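Local coordinates for protein alanine racemase 1 (Caldanaerobacter subterraneus subsp. tengcongensis MB4, PDB 4Y2W) that belongs to the alanine racemase family, whose chains combine an N-terminal TIM-type barrel with a beta-rich C-terminal domain and here form a two-chain assembly, at residues D289-R294 with G312-D317; K306-V311 with C319-T324. The protein carries 1 engineered substitution. All coordinates share one frame; numbering follows the deposited sequence.

Interaction 1 of 2, residues D289-R294 with G312-D317; sequences DGLDRR and GRVCMD. With ALA (alanine), chain D.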
# COMPACT_ATOMS: atom_id res chain seq x y z
N ASP A 289 1.14 -3.10 6.45
CA ASP A 289 2.16 -3.75 5.63
C ASP A 289 1.59 -4.46 4.41
O ASP A 289 2.34 -4.87 3.52
CB ASP A 289 2.95 -4.75 6.47
CG ASP A 289 3.71 -4.08 7.60
OD1 ASP A 289 4.34 -3.03 7.35
OD2 ASP A 289 3.70 -4.60 8.73
N GLY A 290 0.26 -4.59 4.36
CA GLY A 290 -0.42 -5.30 3.27
C GLY A 290 -1.07 -6.61 3.66
O GLY A 290 -1.47 -7.38 2.79
N LEU A 291 -1.18 -6.88 4.96
CA LEU A 291 -1.88 -8.08 5.43
C LEU A 291 -3.32 -7.71 5.75
O LEU A 291 -3.59 -7.09 6.78
CB LEU A 291 -1.19 -8.66 6.66
CG LEU A 291 -1.72 -10.02 7.11
CD1 LEU A 291 -1.53 -11.04 5.99
CD2 LEU A 291 -1.05 -10.48 8.39
N ASP A 292 -4.25 -8.09 4.88
CA ASP A 292 -5.63 -7.63 4.98
C ASP A 292 -6.26 -8.01 6.32
O ASP A 292 -6.19 -9.16 6.75
CB ASP A 292 -6.47 -8.18 3.83
CG ASP A 292 -7.81 -7.47 3.70
OD1 ASP A 292 -8.52 -7.33 4.71
OD2 ASP A 292 -8.14 -7.03 2.58
N ARG A 293 -6.90 -7.03 6.94
CA ARG A 293 -7.52 -7.21 8.25
C ARG A 293 -8.65 -8.24 8.24
O ARG A 293 -8.99 -8.80 9.29
CB ARG A 293 -8.03 -5.85 8.75
CG ARG A 293 -8.50 -5.85 10.19
CD ARG A 293 -8.60 -4.43 10.73
NE ARG A 293 -9.51 -4.36 11.86
CZ ARG A 293 -10.84 -4.30 11.77
NH1 ARG A 293 -11.45 -4.30 10.59
NH2 ARG A 293 -11.57 -4.24 12.88
N ARG A 294 -9.24 -8.50 7.07
CA ARG A 294 -10.30 -9.51 6.95
C ARG A 294 -9.79 -10.94 7.19
O ARG A 294 -10.60 -11.84 7.41
CB ARG A 294 -11.03 -9.41 5.60
CG ARG A 294 -12.10 -8.32 5.59
CD ARG A 294 -12.79 -8.18 4.24
NE ARG A 294 -11.85 -7.77 3.20
CZ ARG A 294 -11.76 -8.32 1.98
NH1 ARG A 294 -12.57 -9.30 1.58
NH2 ARG A 294 -10.84 -7.85 1.13
N GLY A 312 -7.28 -13.87 16.83
CA GLY A 312 -7.60 -12.49 17.15
C GLY A 312 -7.54 -11.62 15.91
O GLY A 312 -7.27 -12.12 14.82
N ARG A 313 -7.79 -10.33 16.08
CA ARG A 313 -7.80 -9.39 14.95
C ARG A 313 -6.38 -9.08 14.49
O ARG A 313 -5.43 -9.14 15.28
CB ARG A 313 -8.50 -8.07 15.31
CG ARG A 313 -9.97 -8.23 15.68
CD ARG A 313 -10.80 -7.06 15.16
NE ARG A 313 -12.19 -7.14 15.62
CZ ARG A 313 -12.70 -6.44 16.64
NH1 ARG A 313 -11.98 -5.58 17.34
NH2 ARG A 313 -13.98 -6.61 16.96
N VAL A 314 -6.25 -8.77 13.20
CA VAL A 314 -4.98 -8.30 12.65
C VAL A 314 -4.85 -6.83 13.01
O VAL A 314 -5.73 -6.02 12.69
CB VAL A 314 -4.92 -8.50 11.13
CG1 VAL A 314 -3.67 -7.86 10.54
CG2 VAL A 314 -4.95 -9.98 10.79
N CYS A 315 -3.76 -6.49 13.69
CA CYS A 315 -3.48 -5.11 14.08
C CYS A 315 -2.79 -4.40 12.92
O CYS A 315 -2.53 -5.00 11.88
CB CYS A 315 -2.60 -5.07 15.33
SG CYS A 315 -3.21 -6.06 16.72
N MET A 316 -2.50 -3.12 13.11
CA MET A 316 -1.88 -2.31 12.06
C MET A 316 -0.47 -2.79 11.73
O MET A 316 -0.06 -2.78 10.57
CB MET A 316 -1.85 -0.86 12.51
CG MET A 316 -1.43 0.13 11.44
SD MET A 316 -1.89 1.82 11.89
CE MET A 316 -0.97 2.75 10.68
N ASP A 317 0.27 -3.20 12.75
CA ASP A 317 1.69 -3.52 12.61
C ASP A 317 2.06 -4.94 13.05
O ASP A 317 3.22 -5.35 12.95
CB ASP A 317 2.51 -2.52 13.44
CG ASP A 317 1.95 -1.11 13.37
OD1 ASP A 317 1.94 -0.52 12.28
OD2 ASP A 317 1.52 -0.58 14.42
N ALA D . -3.04 -0.37 17.34
CA ALA D . -4.22 -0.05 16.49
C ALA D . -4.43 -1.15 15.44
O ALA D . -3.48 -1.86 15.11
CB ALA D . -4.05 1.31 15.82
OXT ALA D . -5.52 -1.36 14.91

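Interaction 2 of 2, residues K306-V311 with C319-T324; sequences KYVPIV and CMIDVT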
# COMPACT_ATOMS: atom_id res chain seq x y z
N LYS A 306 4.43 -26.11 8.82
CA LYS A 306 3.15 -26.37 9.46
C LYS A 306 2.26 -25.15 9.30
O LYS A 306 2.75 -24.02 9.27
CB LYS A 306 3.33 -26.66 10.96
CG LYS A 306 4.26 -27.82 11.29
CD LYS A 306 3.63 -29.16 11.00
CE LYS A 306 4.60 -30.29 11.31
NZ LYS A 306 3.96 -31.63 11.16
N TYR A 307 0.96 -25.38 9.21
CA TYR A 307 -0.01 -24.28 9.15
C TYR A 307 -0.33 -23.77 10.55
O TYR A 307 -0.62 -24.55 11.46
CB TYR A 307 -1.28 -24.73 8.43
CG TYR A 307 -1.10 -24.83 6.94
CD1 TYR A 307 -1.32 -23.73 6.12
CD2 TYR A 307 -0.68 -26.02 6.34
CE1 TYR A 307 -1.15 -23.81 4.75
CE2 TYR A 307 -0.51 -26.10 4.97
CZ TYR A 307 -0.75 -24.99 4.18
OH TYR A 307 -0.58 -25.06 2.82
N VAL A 308 -0.26 -22.45 10.72
CA VAL A 308 -0.58 -21.82 12.00
C VAL A 308 -1.62 -20.73 11.76
O VAL A 308 -1.41 -19.84 10.95
CB VAL A 308 0.68 -21.25 12.71
CG1 VAL A 308 1.50 -22.37 13.32
CG2 VAL A 308 1.55 -20.43 11.76
N PRO A 309 -2.76 -20.80 12.46
CA PRO A 309 -3.83 -19.85 12.21
C PRO A 309 -3.59 -18.48 12.86
O PRO A 309 -2.98 -18.40 13.92
CB PRO A 309 -5.06 -20.52 12.83
CG PRO A 309 -4.50 -21.32 13.96
CD PRO A 309 -3.14 -21.77 13.51
N ILE A 310 -4.07 -17.44 12.20
CA ILE A 310 -4.12 -16.11 12.79
C ILE A 310 -5.22 -16.12 13.84
O ILE A 310 -6.36 -16.47 13.54
CB ILE A 310 -4.42 -15.03 11.73
CG1 ILE A 310 -3.26 -14.91 10.75
CG2 ILE A 310 -4.68 -13.68 12.40
CD1 ILE A 310 -3.58 -14.11 9.50
N VAL A 311 -4.89 -15.74 15.07
CA VAL A 311 -5.86 -15.72 16.15
C VAL A 311 -6.03 -14.29 16.66
O VAL A 311 -5.04 -13.58 16.88
CB VAL A 311 -5.48 -16.68 17.30
CG1 VAL A 311 -5.73 -18.12 16.87
CG2 VAL A 311 -4.03 -16.51 17.72
N CYS A 319 0.31 -9.17 14.40
CA CYS A 319 -0.81 -10.08 14.65
C CYS A 319 -0.31 -11.30 15.42
O CYS A 319 0.89 -11.54 15.51
CB CYS A 319 -1.48 -10.51 13.35
SG CYS A 319 -0.44 -11.50 12.26
N MET A 320 -1.26 -12.04 15.98
CA MET A 320 -0.95 -13.23 16.76
C MET A 320 -1.30 -14.51 16.00
O MET A 320 -2.25 -14.55 15.23
CB MET A 320 -1.71 -13.20 18.08
CG MET A 320 -1.09 -12.28 19.12
SD MET A 320 -1.16 -10.54 18.66
CE MET A 320 -2.91 -10.21 18.83
N ILE A 321 -0.52 -15.56 16.25
CA ILE A 321 -0.75 -16.87 15.65
C ILE A 321 -0.65 -17.96 16.72
O ILE A 321 0.15 -17.86 17.65
CB ILE A 321 0.24 -17.16 14.51
CG1 ILE A 321 1.67 -16.76 14.89
CG2 ILE A 321 -0.18 -16.43 13.24
CD1 ILE A 321 2.74 -17.35 13.99
N ASP A 322 -1.46 -19.00 16.57
CA ASP A 322 -1.44 -20.14 17.48
C ASP A 322 -0.38 -21.13 17.01
O ASP A 322 -0.53 -21.75 15.96
CB ASP A 322 -2.81 -20.83 17.54
CG ASP A 322 -2.90 -21.87 18.64
OD1 ASP A 322 -1.85 -22.41 19.05
OD2 ASP A 322 -4.02 -22.14 19.11
N VAL A 323 0.68 -21.28 17.80
CA VAL A 323 1.79 -22.16 17.44
C VAL A 323 1.89 -23.37 18.37
O VAL A 323 2.95 -23.99 18.50
CB VAL A 323 3.13 -21.38 17.40
CG1 VAL A 323 3.07 -20.27 16.37
CG2 VAL A 323 3.49 -20.82 18.77
N THR A 324 0.77 -23.71 19.00
CA THR A 324 0.73 -24.79 19.99
C THR A 324 1.10 -26.15 19.41
O THR A 324 1.70 -26.97 20.10
CB THR A 324 -0.67 -24.89 20.61
OG1 THR A 324 -1.08 -23.59 21.08
CG2 THR A 324 -0.69 -25.88 21.77

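Interaction 1 of 2, residues D289-R294 with G312-D317
Beside a bound alanine at the subunit interface, two loops of the C-terminal domain pass each other, and Val314 of 312-317 packs against Leu291 and Arg293 of 289-294. The touching parts run nearly antiparallel, their end-to-end directions 168° apart, but they are not paired by mutual hydrogen bonds; Ser296 OG bridges them instead, bonded to Arg293 O and Val314 N. Val314 points into the opposing loop, and its CG1 branch lies 3.8 Å from Leu291 O and 4.3 Å from Leu291 CD2. With CG anti to its backbone N (chi1 -171°), the Arg293 chain runs past the Val314 carbonyl, CG 3.7 Å from Val314 O. Farther out, the Arg293 and Arg313 side chains lie side by side and point the same way, with guanidinium planes 43° apart. Arg293 NH2 is 3.7 Å from Arg313 CD and 4.0 Å from Arg313 NE, so two like charges are neighbours. A salt bridge from Arg313 NH1 to Glu174 of the second subunit probably offsets that repulsion. Within 289-294, an Asx turn shapes the backbone, Asp292 OD1 accepting from Arg294 N at 2.7 Å. In 312-317, Met316 N donates to the alanine O at 2.6 Å, while Asp317 OD2 forms a salt bridge with Lys40 of the second subunit. The arrangement is that of a ligand pocket built on a C-terminal-domain loop at a dimer interface.

Interaction 2 of 2, residues K306-V311 with C319-T324
Val308 and Ile321 meet obliquely at their branch tips, Val308 CG2 lying 4.0 Å from Ile321 CD1. Ile321 carries CG1 between its backbone N and carbonyl carbon (chi1 44°), which places CD1 against Val308 and leaves CG2 beside Ile310, 4.2 Å from Ile310 CG1. The other branch of Val308, CG1, reaches Val323 CG1 at 4.0 Å. Ile310 and Ile321 form a non-hydrogen-bonded antiparallel pair with both side chains on one face of the sheet. These segments are the two arms of a beta hairpin, with strand axes 138° apart and hence strongly twisted from exact antiparallel. Asp322 N donates to Pro309 O at 3.1 Å and Val311 N to Met320 O at 2.9 Å. The Asp322 methylene sits against two side chains, its CB 4.0 Å from both Pro309 CG and Val311 CG1. The Asp322 carboxylate turns back on its own chain, OD1 accepting from Thr324 N at 2.9 Å in an Asx turn just beyond the strand. Strands 278-283 and 300-303 extend the sheet beyond the hairpin, and Ile266 touches both Val311 and Met320.

From the N terminus the segments come in the order 289-294, 306-311, 312-317, 319-324, so the two contacts alternate and cross. Interaction 1 closes a loop that starts after strand 278-283 and takes in strands 300-303 and 306-311. Interaction 2 closes the hairpin whose connecting loop contains 312-317, which thus belongs to both closures: its ends are held by the paired strands while its body rests on 289-294. The contact centres are 14 Å apart, yet the contacts touch where Leu291 CD2 lies 4.0 Å from Cys319 SG. Together they tie the pocket-lining loop to the mixed sheet of the C-terminal domain.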